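Local coordinates for Slr1951 protein (Synechocystis sp., PDB 3HX1), which is of unknown function but carries an FHA domain of an adenylate cyclase-like protein, a fold that as a rule binds phosphothreonine-containing partner proteins, at residues L14-L17 with R22-V25; T30-G35 with R39-I44; I70-E75 with N82-N87. One frame throughout, in Å; residues are numbered along the deposited sequence.

Contact 1. Residues L14-L17 with R22-V25; sequences LIIL and RREV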
ATOM      1  N   LEU A  14      -4.072  -7.990  -0.692  1.00 45.88           N
ATOM      2  CA  LEU A  14      -2.936  -7.212  -0.230  1.00 44.50           C
ATOM      3  C   LEU A  14      -2.316  -7.873   1.005  1.00 45.69           C
ATOM      4  O   LEU A  14      -2.954  -7.923   2.064  1.00 44.49           O
ATOM      5  CB  LEU A  14      -3.401  -5.793   0.121  1.00 36.76           C
ATOM      6  CG  LEU A  14      -2.395  -4.661  -0.077  1.00 39.05           C
ATOM      7  CD1 LEU A  14      -1.954  -4.639  -1.537  1.00 39.44           C
ATOM      8  CD2 LEU A  14      -3.019  -3.331   0.312  1.00 37.27           C
ATOM      9  N   ILE A  15      -1.092  -8.391   0.873  1.00 43.48           N
ATOM     10  CA  ILE A  15      -0.410  -9.005   2.009  1.00 44.54           C
ATOM     11  C   ILE A  15       0.392  -7.917   2.723  1.00 44.40           C
ATOM     12  O   ILE A  15       1.396  -7.413   2.206  1.00 42.62           O
ATOM     13  CB  ILE A  15       0.554 -10.135   1.577  1.00 38.04           C
ATOM     14  CG1 ILE A  15      -0.213 -11.220   0.821  1.00 36.53           C
ATOM     15  CG2 ILE A  15       1.240 -10.743   2.803  1.00 28.54           C
ATOM     16  CD1 ILE A  15      -0.410 -10.907  -0.638  1.00 40.89           C
ATOM     17  N   ILE A  16      -0.056  -7.556   3.916  1.00 36.60           N
ATOM     18  CA  ILE A  16       0.592  -6.511   4.693  1.00 36.20           C
ATOM     19  C   ILE A  16       1.477  -7.051   5.809  1.00 35.90           C
ATOM     20  O   ILE A  16       1.069  -7.922   6.582  1.00 39.34           O
ATOM     21  CB  ILE A  16      -0.464  -5.570   5.314  1.00 33.22           C
ATOM     22  CG1 ILE A  16      -1.291  -4.932   4.194  1.00 43.16           C
ATOM     23  CG2 ILE A  16       0.217  -4.506   6.181  1.00 31.59           C
ATOM     24  CD1 ILE A  16      -2.531  -4.251   4.669  1.00 42.30           C
ATOM     25  N   LEU A  17       2.690  -6.514   5.887  1.00 41.22           N
ATOM     26  CA  LEU A  17       3.643  -6.913   6.911  1.00 43.48           C
ATOM     27  C   LEU A  17       4.095  -5.694   7.694  1.00 44.29           C
ATOM     28  O   LEU A  17       4.727  -4.797   7.136  1.00 43.04           O
ATOM     29  CB  LEU A  17       4.863  -7.574   6.279  1.00 44.55           C
ATOM     30  CG  LEU A  17       5.963  -7.910   7.285  1.00 47.66           C
ATOM     31  CD1 LEU A  17       5.393  -8.832   8.355  1.00 43.94           C
ATOM     32  CD2 LEU A  17       7.142  -8.557   6.582  1.00 37.83           C
ATOM     33  N   ARG A  22       2.183 -10.372   9.771  1.00 37.77           N
ATOM     34  CA  ARG A  22       1.775 -10.458   8.379  1.00 34.29           C
ATOM     35  C   ARG A  22       0.290 -10.817   8.298  1.00 34.88           C
ATOM     36  O   ARG A  22      -0.148 -11.785   8.924  1.00 28.85           O
ATOM     37  CB  ARG A  22       2.627 -11.512   7.660  1.00 30.39           C
ATOM     38  CG  ARG A  22       2.287 -11.658   6.200  1.00 26.64           C
ATOM     39  CD  ARG A  22       3.149 -12.687   5.458  1.00 23.06           C
ATOM     40  NE  ARG A  22       4.560 -12.310   5.391  1.00 24.47           N
ATOM     41  CZ  ARG A  22       5.474 -12.652   6.296  1.00 47.87           C
ATOM     42  NH1 ARG A  22       5.147 -13.385   7.357  1.00 45.65           N
ATOM     43  NH2 ARG A  22       6.730 -12.260   6.138  1.00 58.71           N
ATOM     44  N   ARG A  23      -0.486 -10.038   7.543  1.00 36.46           N
ATOM     45  CA  ARG A  23      -1.921 -10.318   7.410  1.00 38.71           C
ATOM     46  C   ARG A  23      -2.407 -10.000   6.007  1.00 41.81           C
ATOM     47  O   ARG A  23      -1.747  -9.276   5.267  1.00 33.22           O
ATOM     48  CB  ARG A  23      -2.729  -9.486   8.387  1.00 34.29           C
ATOM     49  CG  ARG A  23      -2.878  -8.035   7.952  1.00 54.61           C
ATOM     50  CD  ARG A  23      -3.669  -7.247   8.967  1.00 68.40           C
ATOM     51  NE  ARG A  23      -3.020  -5.979   9.268  1.00 69.62           N
ATOM     52  CZ  ARG A  23      -3.127  -4.886   8.526  1.00 66.33           C
ATOM     53  NH1 ARG A  23      -3.869  -4.890   7.426  1.00 73.82           N
ATOM     54  NH2 ARG A  23      -2.482  -3.789   8.884  1.00 64.03           N
ATOM     55  N   GLU A  24      -3.570 -10.530   5.646  1.00 39.62           N
ATOM     56  CA  GLU A  24      -4.125 -10.292   4.319  1.00 36.83           C
ATOM     57  C   GLU A  24      -5.382  -9.426   4.318  1.00 47.80           C
ATOM     58  O   GLU A  24      -6.227  -9.520   5.206  1.00 44.13           O
ATOM     59  CB  GLU A  24      -4.411 -11.620   3.618  1.00 41.74           C
ATOM     60  CG  GLU A  24      -3.214 -12.191   2.875  1.00 49.21           C
ATOM     61  CD  GLU A  24      -3.509 -13.536   2.230  1.00 49.36           C
ATOM     62  OE1 GLU A  24      -4.684 -13.800   1.899  1.00 48.19           O
ATOM     63  OE2 GLU A  24      -2.560 -14.324   2.037  1.00 50.77           O
ATOM     64  N   VAL A  25      -5.477  -8.571   3.305  1.00 48.62           N
ATOM     65  CA  VAL A  25      -6.598  -7.667   3.131  1.00 45.30           C
ATOM     66  C   VAL A  25      -7.157  -7.877   1.736  1.00 43.46           C
ATOM     67  O   VAL A  25      -6.405  -8.016   0.764  1.00 42.61           O
ATOM     68  CB  VAL A  25      -6.151  -6.201   3.251  1.00 44.16           C
ATOM     69  CG1 VAL A  25      -7.318  -5.277   2.979  1.00 38.42           C
ATOM     70  CG2 VAL A  25      -5.584  -5.948   4.626  1.00 50.88           C
TER
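The first torsions of I16 and R23 differ, yet bring their side chains side by side. In I16, CG1 is anti to the carbonyl carbon (chi1 -60°) and CG2 anti to the backbone N, which sets CG2 over one face of the R23 guanidinium and carries CD1, on the other branch, to NH1. R23 places CG between its own N and carbonyl carbon (chi1 77°) and bends again at chi3, turning the guanidinium back alongside the isoleucine. I16 CG2 then lies 3.8 Å above the guanidinium plane, displaced toward its rim, and V25 CG2 reaches the edge in that plane. V25 CG2 also packs on I16 CD1 at 3.5 Å. On the other surface, I15 and E24 run side by side with I15 CG1 3.8 Å from E24 CG. The other branch, I15 CG2, rests on R22 CG at 3.7 Å, and L17 CD1 sits over the centre of the R22 guanidinium. The backbone forms a regular antiparallel ladder, with short axes 152° apart. L14–V25 and I16–R23 are the hydrogen-bonded pairs, each joined by two reciprocal hydrogen bonds: L14 N to V25 O and I16 N to R23 O are both 2.8 Å. I15–E24 and L17–R22 are non-hydrogen-bonded pairs. The polar ends look outside this hairpin: E24 makes a salt bridge to R115, and R23 NH2 probably bonds to R43 O. Strand 11-18 continues the sheet on its far side, pairing with strand 109-115 through I15 with R111 and L17 with S109, while L14 and I16 face I42 of strand 42-43 in the opposing sheet.

Contact 2. Residues T30-G35 with R39-I44; sequences TFYTIG and RADIRI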
ATOM      1  N   THR A  30     -12.846   1.365  -4.507  1.00 41.06           N
ATOM      2  CA  THR A  30     -12.256   2.173  -5.563  1.00 40.80           C
ATOM      3  C   THR A  30     -11.092   3.043  -5.115  1.00 41.32           C
ATOM      4  O   THR A  30     -10.162   3.309  -5.886  1.00 47.51           O
ATOM      5  CB  THR A  30     -13.325   3.090  -6.167  1.00 47.09           C
ATOM      6  OG1 THR A  30     -14.279   2.297  -6.881  1.00 53.38           O
ATOM      7  CG2 THR A  30     -12.698   4.109  -7.099  1.00 53.78           C
ATOM      8  N   PHE A  31     -11.151   3.496  -3.869  1.00 43.04           N
ATOM      9  CA  PHE A  31     -10.122   4.360  -3.317  1.00 34.66           C
ATOM     10  C   PHE A  31      -9.800   3.879  -1.902  1.00 37.68           C
ATOM     11  O   PHE A  31     -10.692   3.501  -1.145  1.00 47.83           O
ATOM     12  CB  PHE A  31     -10.654   5.795  -3.288  1.00 32.98           C
ATOM     13  CG  PHE A  31      -9.662   6.812  -2.808  1.00 48.36           C
ATOM     14  CD1 PHE A  31      -8.766   7.407  -3.689  1.00 53.52           C
ATOM     15  CD2 PHE A  31      -9.642   7.197  -1.475  1.00 47.18           C
ATOM     16  CE1 PHE A  31      -7.868   8.375  -3.247  1.00 54.86           C
ATOM     17  CE2 PHE A  31      -8.748   8.162  -1.023  1.00 43.85           C
ATOM     18  CZ  PHE A  31      -7.859   8.753  -1.912  1.00 48.18           C
ATOM     19  N   TYR A  32      -8.518   3.882  -1.555  1.00 42.63           N
ATOM     20  CA  TYR A  32      -8.089   3.452  -0.232  1.00 38.97           C
ATOM     21  C   TYR A  32      -6.929   4.308   0.234  1.00 44.83           C
ATOM     22  O   TYR A  32      -5.947   4.456  -0.488  1.00 48.33           O
ATOM     23  CB  TYR A  32      -7.602   2.006  -0.263  1.00 38.63           C
ATOM     24  CG  TYR A  32      -8.662   0.934  -0.289  1.00 41.48           C
ATOM     25  CD1 TYR A  32      -9.479   0.698   0.817  1.00 43.66           C
ATOM     26  CD2 TYR A  32      -8.796   0.097  -1.397  1.00 44.99           C
ATOM     27  CE1 TYR A  32     -10.394  -0.360   0.825  1.00 53.11           C
ATOM     28  CE2 TYR A  32      -9.705  -0.961  -1.401  1.00 42.67           C
ATOM     29  CZ  TYR A  32     -10.503  -1.185  -0.290  1.00 51.76           C
ATOM     30  OH  TYR A  32     -11.387  -2.245  -0.298  1.00 60.22           O
ATOM     31  N   THR A  33      -7.029   4.884   1.426  1.00 41.86           N
ATOM     32  CA  THR A  33      -5.908   5.653   1.952  1.00 44.44           C
ATOM     33  C   THR A  33      -5.144   4.636   2.777  1.00 43.44           C
ATOM     34  O   THR A  33      -5.731   3.684   3.296  1.00 38.59           O
ATOM     35  CB  THR A  33      -6.338   6.818   2.865  1.00 43.37           C
ATOM     36  OG1 THR A  33      -7.210   6.330   3.892  1.00 43.09           O
ATOM     37  CG2 THR A  33      -7.039   7.894   2.057  1.00 49.40           C
ATOM     38  N   ILE A  34      -3.841   4.827   2.898  1.00 45.45           N
ATOM     39  CA  ILE A  34      -3.017   3.892   3.640  1.00 37.71           C
ATOM     40  C   ILE A  34      -2.095   4.645   4.573  1.00 41.42           C
ATOM     41  O   ILE A  34      -1.525   5.673   4.195  1.00 35.97           O
ATOM     42  CB  ILE A  34      -2.161   3.067   2.673  1.00 40.22           C
ATOM     43  CG1 ILE A  34      -3.064   2.276   1.727  1.00 48.38           C
ATOM     44  CG2 ILE A  34      -1.246   2.147   3.446  1.00 47.64           C
ATOM     45  CD1 ILE A  34      -2.310   1.585   0.620  1.00 56.30           C
ATOM     46  N   GLY A  35      -1.938   4.135   5.792  1.00 30.84           N
ATOM     47  CA  GLY A  35      -1.068   4.799   6.743  1.00 37.58           C
ATOM     48  C   GLY A  35      -1.133   4.197   8.126  1.00 41.32           C
ATOM     49  O   GLY A  35      -1.877   3.244   8.356  1.00 36.64           O
ATOM     50  N   ARG A  39      -7.191   6.927  10.961  1.00 37.54           N
ATOM     51  CA  ARG A  39      -7.908   7.599   9.863  1.00 44.47           C
ATOM     52  C   ARG A  39      -7.836   6.790   8.567  1.00 43.46           C
ATOM     53  O   ARG A  39      -8.821   6.682   7.835  1.00 52.36           O
ATOM     54  CB  ARG A  39      -7.312   8.988   9.586  1.00 53.08           C
ATOM     55  CG  ARG A  39      -7.939  10.163  10.323  1.00 59.24           C
ATOM     56  CD  ARG A  39      -7.309  11.476   9.848  1.00 74.14           C
ATOM     57  NE  ARG A  39      -5.858  11.494  10.066  1.00 83.03           N
ATOM     58  CZ  ARG A  39      -4.990  12.201   9.342  1.00 86.35           C
ATOM     59  NH1 ARG A  39      -5.412  12.960   8.338  1.00 84.14           N
ATOM     60  NH2 ARG A  39      -3.692  12.154   9.623  1.00 87.27           N
ATOM     61  N   ALA A  40      -6.657   6.245   8.289  1.00 47.75           N
ATOM     62  CA  ALA A  40      -6.404   5.453   7.086  1.00 47.44           C
ATOM     63  C   ALA A  40      -7.325   4.247   6.945  1.00 44.83           C
ATOM     64  O   ALA A  40      -7.617   3.563   7.922  1.00 48.15           O
ATOM     65  CB  ALA A  40      -4.929   4.984   7.071  1.00 45.14           C
ATOM     66  N   ASP A  41      -7.765   3.984   5.718  1.00 38.67           N
ATOM     67  CA  ASP A  41      -8.634   2.847   5.441  1.00 36.90           C
ATOM     68  C   ASP A  41      -7.896   1.543   5.736  1.00 42.13           C
ATOM     69  O   ASP A  41      -8.465   0.617   6.307  1.00 40.05           O
ATOM     70  CB  ASP A  41      -9.073   2.874   3.981  1.00 41.00           C
ATOM     71  CG  ASP A  41      -9.801   4.160   3.618  1.00 41.03           C
ATOM     72  OD1 ASP A  41     -10.924   4.381   4.132  1.00 43.92           O
ATOM     73  OD2 ASP A  41      -9.247   4.956   2.823  1.00 41.87           O
ATOM     74  N   ILE A  42      -6.624   1.476   5.352  1.00 39.05           N
ATOM     75  CA  ILE A  42      -5.812   0.283   5.586  1.00 34.94           C
ATOM     76  C   ILE A  42      -4.658   0.667   6.497  1.00 36.51           C
ATOM     77  O   ILE A  42      -3.744   1.363   6.080  1.00 24.51           O
ATOM     78  CB  ILE A  42      -5.258  -0.262   4.264  1.00 38.52           C
ATOM     79  CG1 ILE A  42      -6.424  -0.663   3.349  1.00 44.15           C
ATOM     80  CG2 ILE A  42      -4.345  -1.442   4.532  1.00 30.42           C
ATOM     81  CD1 ILE A  42      -6.022  -1.015   1.943  1.00 39.38           C
ATOM     82  N   ARG A  43      -4.687   0.228   7.746  1.00 39.33           N
ATOM     83  CA  ARG A  43      -3.624   0.611   8.655  1.00 39.20           C
ATOM     84  C   ARG A  43      -2.367  -0.181   8.483  1.00 40.20           C
ATOM     85  O   ARG A  43      -2.408  -1.406   8.402  1.00 33.38           O
ATOM     86  CB  ARG A  43      -4.068   0.501  10.117  1.00 43.83           C
ATOM     87  CG  ARG A  43      -5.133   1.502  10.505  1.00 63.17           C
ATOM     88  CD  ARG A  43      -5.415   1.462  11.997  1.00 64.83           C
ATOM     89  NE  ARG A  43      -4.313   1.991  12.795  1.00 61.89           N
ATOM     90  CZ  ARG A  43      -4.332   2.093  14.123  1.00 68.51           C
ATOM     91  NH1 ARG A  43      -5.393   1.703  14.819  1.00 63.82           N
ATOM     92  NH2 ARG A  43      -3.286   2.599  14.759  1.00 74.63           N
ATOM     93  N   ILE A  44      -1.248   0.531   8.392  1.00 48.64           N
ATOM     94  CA  ILE A  44       0.055  -0.102   8.300  1.00 52.17           C
ATOM     95  C   ILE A  44       0.770   0.380   9.553  1.00 56.35           C
ATOM     96  O   ILE A  44       1.308   1.489   9.593  1.00 53.92           O
ATOM     97  CB  ILE A  44       0.854   0.328   7.061  1.00 45.23           C
ATOM     98  CG1 ILE A  44       0.404  -0.457   5.825  1.00 33.69           C
ATOM     99  CG2 ILE A  44       2.321   0.008   7.280  1.00 54.37           C
ATOM    100  CD1 ILE A  44      -1.014  -0.269   5.458  1.00 38.69           C
TER
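T33 and D41 form the polar centre, where one carboxylate oxygen takes two donors. D41 OD2 receives T33 N at 2.6 Å on its anti lone pair, with a nearly straight N-H angle of 169°. It also receives the hydroxyl T33 OG1 at 2.7 Å, which arrives from above the carboxylate plane. The same OG1 accepts D41 N at 3.0 Å, a return bond made possible because OG1 stands between its own N and carbonyl carbon (chi1 53°). Hydroxyl and carboxylate therefore fix each other's rotation and tie the turn to the strand. Beside this clasp the two segments pair in parallel: I42 N bonds to T33 O at 3.1 Å, G35 N to I42 O only weakly, and I44 N to G35 O at 2.8 Å. A40 CB closes in on G35 N at 3.4 Å, against the side where the glycine has no side chain. Apolar groups make the next layer. I42 CD1 packs on Y32 CG at 4.0 Å, and D41 CB meets the ring edge in its plane. Y32 OH is in turn held by the backbone N of T28 and E29. The segments flank R36 and S37, in a glycine-arginine-serine order recognisable as the FHA signature; in relatives the loop after this strand helps to bind the phosphopeptide, so the clasp probably shapes the base of that loop.

Contact 3. Residues I70-E75 with N82-N87; sequences IIDGDE and NGLMIN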
ATOM      1  N   ILE A  70      -1.024   3.019  -7.132  1.00 31.64           N
ATOM      2  CA  ILE A  70      -0.679   3.559  -5.820  1.00 31.96           C
ATOM      3  C   ILE A  70       0.095   4.865  -5.985  1.00 34.90           C
ATOM      4  O   ILE A  70       1.068   4.931  -6.727  1.00 36.28           O
ATOM      5  CB  ILE A  70       0.173   2.556  -4.985  1.00 47.82           C
ATOM      6  CG1 ILE A  70       0.612   3.227  -3.679  1.00 45.56           C
ATOM      7  CG2 ILE A  70       1.389   2.084  -5.792  1.00 41.15           C
ATOM      8  CD1 ILE A  70       1.347   2.330  -2.710  1.00 32.21           C
ATOM      9  N   ILE A  71      -0.351   5.906  -5.295  1.00 35.24           N
ATOM     10  CA  ILE A  71       0.289   7.201  -5.375  1.00 36.88           C
ATOM     11  C   ILE A  71       0.853   7.527  -4.002  1.00 36.81           C
ATOM     12  O   ILE A  71       0.223   7.238  -2.993  1.00 34.56           O
ATOM     13  CB  ILE A  71      -0.735   8.286  -5.792  1.00 42.76           C
ATOM     14  CG1 ILE A  71      -1.303   7.966  -7.178  1.00 44.71           C
ATOM     15  CG2 ILE A  71      -0.084   9.652  -5.819  1.00 45.87           C
ATOM     16  CD1 ILE A  71      -2.600   7.212  -7.162  1.00 38.92           C
ATOM     17  N   ASP A  72       2.043   8.117  -3.960  1.00 34.54           N
ATOM     18  CA  ASP A  72       2.662   8.472  -2.693  1.00 37.31           C
ATOM     19  C   ASP A  72       2.044   9.749  -2.152  1.00 35.99           C
ATOM     20  O   ASP A  72       1.651  10.627  -2.921  1.00 50.38           O
ATOM     21  CB  ASP A  72       4.175   8.660  -2.869  1.00 32.29           C
ATOM     22  CG  ASP A  72       4.874   9.059  -1.573  1.00 40.72           C
ATOM     23  OD1 ASP A  72       4.826   8.291  -0.584  1.00 40.28           O
ATOM     24  OD2 ASP A  72       5.476  10.153  -1.545  1.00 52.69           O
ATOM     25  N   GLY A  73       1.954   9.830  -0.824  1.00 36.89           N
ATOM     26  CA  GLY A  73       1.394  11.002  -0.159  1.00 37.84           C
ATOM     27  C   GLY A  73      -0.061  10.870   0.251  1.00 33.27           C
ATOM     28  O   GLY A  73      -0.760   9.968  -0.219  1.00 36.29           O
ATOM     29  N   ASP A  74      -0.524  11.757   1.128  1.00 32.59           N
ATOM     30  CA  ASP A  74      -1.924  11.705   1.576  1.00 39.18           C
ATOM     31  C   ASP A  74      -2.874  12.299   0.542  1.00 35.88           C
ATOM     32  O   ASP A  74      -2.456  12.650  -0.565  1.00 36.93           O
ATOM     33  CB  ASP A  74      -2.124  12.406   2.933  1.00 40.98           C
ATOM     34  CG  ASP A  74      -1.541  13.807   2.973  1.00 60.04           C
ATOM     35  OD1 ASP A  74      -1.619  14.526   1.953  1.00 59.08           O
ATOM     36  OD2 ASP A  74      -1.017  14.193   4.043  1.00 66.40           O
ATOM     37  N   GLU A  75      -4.152  12.395   0.896  1.00 39.64           N
ATOM     38  CA  GLU A  75      -5.163  12.931  -0.017  1.00 45.80           C
ATOM     39  C   GLU A  75      -4.920  14.388  -0.414  1.00 53.08           C
ATOM     40  O   GLU A  75      -5.328  14.820  -1.490  1.00 53.51           O
ATOM     41  CB  GLU A  75      -6.555  12.784   0.599  1.00 48.37           C
ATOM     42  CG  GLU A  75      -7.143  11.380   0.502  1.00 48.97           C
ATOM     43  CD  GLU A  75      -8.498  11.273   1.185  1.00 68.49           C
ATOM     44  OE1 GLU A  75      -8.533  11.278   2.437  1.00 77.22           O
ATOM     45  OE2 GLU A  75      -9.524  11.194   0.472  1.00 77.64           O
ATOM     46  N   ASN A  82      10.041   8.873   3.478  1.00 86.26           N
ATOM     47  CA  ASN A  82      10.299   7.604   2.817  1.00 79.14           C
ATOM     48  C   ASN A  82       9.035   7.373   2.006  1.00 72.68           C
ATOM     49  O   ASN A  82       7.952   7.224   2.566  1.00 82.75           O
ATOM     50  CB  ASN A  82      10.480   6.499   3.843  1.00 77.88           C
ATOM     51  N   GLY A  83       9.157   7.370   0.688  1.00 58.87           N
ATOM     52  CA  GLY A  83       7.979   7.175  -0.131  1.00 57.49           C
ATOM     53  C   GLY A  83       7.657   5.714  -0.337  1.00 61.08           C
ATOM     54  O   GLY A  83       7.518   4.945   0.617  1.00 62.04           O
ATOM     55  N   LEU A  84       7.532   5.334  -1.598  1.00 58.93           N
ATOM     56  CA  LEU A  84       7.227   3.967  -1.951  1.00 50.80           C
ATOM     57  C   LEU A  84       8.436   3.440  -2.703  1.00 52.75           C
ATOM     58  O   LEU A  84       8.783   3.944  -3.773  1.00 42.80           O
ATOM     59  CB  LEU A  84       5.984   3.933  -2.839  1.00 41.42           C
ATOM     60  CG  LEU A  84       4.821   4.785  -2.319  1.00 43.07           C
ATOM     61  CD1 LEU A  84       3.642   4.695  -3.272  1.00 43.00           C
ATOM     62  CD2 LEU A  84       4.423   4.299  -0.932  1.00 48.77           C
HETATM   63  N   MSE A  85       9.091   2.437  -2.135  1.00 58.01           N
HETATM   64  CA  MSE A  85      10.262   1.863  -2.772  1.00 59.28           C
HETATM   65  C   MSE A  85       9.931   0.511  -3.373  1.00 57.39           C
HETATM   66  O   MSE A  85       9.513  -0.409  -2.677  1.00 49.12           O
HETATM   67  CB  MSE A  85      11.385   1.718  -1.760  1.00 64.81           C
HETATM   68  CG  MSE A  85      12.710   1.336  -2.365  1.00 68.16           C
HETATM   69 SE   MSE A  85      14.079   1.605  -1.039  1.00 99.00          SE
HETATM   70  CE  MSE A  85      13.851  -0.036  -0.022  1.00 99.00           C
ATOM     71  N   ILE A  86      10.100   0.401  -4.680  1.00 57.67           N
ATOM     72  CA  ILE A  86       9.825  -0.845  -5.366  1.00 60.23           C
ATOM     73  C   ILE A  86      11.107  -1.281  -6.054  1.00 65.39           C
ATOM     74  O   ILE A  86      11.660  -0.555  -6.886  1.00 70.04           O
ATOM     75  CB  ILE A  86       8.692  -0.659  -6.385  1.00 50.24           C
ATOM     76  CG1 ILE A  86       7.420  -0.231  -5.635  1.00 46.93           C
ATOM     77  CG2 ILE A  86       8.478  -1.941  -7.166  1.00 40.16           C
ATOM     78  CD1 ILE A  86       6.191  -0.092  -6.493  1.00 40.27           C
ATOM     79  N   ASN A  87      11.594  -2.456  -5.677  1.00 56.96           N
ATOM     80  CA  ASN A  87      12.826  -2.982  -6.237  1.00 53.97           C
ATOM     81  C   ASN A  87      13.963  -1.981  -6.034  1.00 58.02           C
ATOM     82  O   ASN A  87      14.692  -1.651  -6.968  1.00 52.98           O
ATOM     83  CB  ASN A  87      12.635  -3.286  -7.717  1.00 57.71           C
ATOM     84  CG  ASN A  87      11.425  -4.155  -7.971  1.00 69.44           C
ATOM     85  OD1 ASN A  87      11.156  -4.558  -9.101  1.00 76.78           O
ATOM     86  ND2 ASN A  87      10.681  -4.446  -6.915  1.00 74.53           N
TER
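Two pieces of the FHA fold meet where I70 and D72, at the end of one strand, approach G83 and L84, which follow N82 in an asparagine-glycine loop like the one that contributes to the peptide-binding edge in relatives. The strands do not pair: their short axes stay 8.9 Å apart at 126°, and the two segments share no hydrogen bond, so the contact rests on packing of side chains against each other and backbone. I70 and L84 reach toward each other tip to tip, CD1 to CD1, with L84 CD1 also meeting I70 CG1. L84 has CG anti to its carbonyl carbon (chi1 -47°), which sends the leucine across the gap. D72 has CG trans to its N (chi1 179°), laying the carboxylate by the loop, with OD1 3.4 Å from G83 CA and 3.9 Å from L84 CG. D72 CB lies 4.0 Å from L84 CG, adding to the leucine's packing. The loop is held by G83 O, which accepts from H53 NE2. Around this buried join, I70 rests on A54 and L56 of strand 54-58, whereas L84 packs on I102 of strand 101-103 and pairs through its backbone with V91, linking the two sheets.

Along the chain the contacts follow in series. Contact 1 is the hairpin at the outer edge of the antiparallel sheet, contact 2 the parallel edge of the mixed sheet, and contact 3 bridges strand 68-72 of the mixed sheet to strand 84-86 of the antiparallel one. Centres lie about 13 Å apart for contacts 1 and 2 and for 2 and 3, and about 17 Å for 1 and 3, on opposite sides of the chain's centre. I16 packs on I42 and I44 between contacts 1 and 2, and E75 touches F31 and T33 between 2 and 3. Contact 3 and the I16 packing join the two sandwich sheets; loops at contacts 2 and 3 probably lie at the recognition edge.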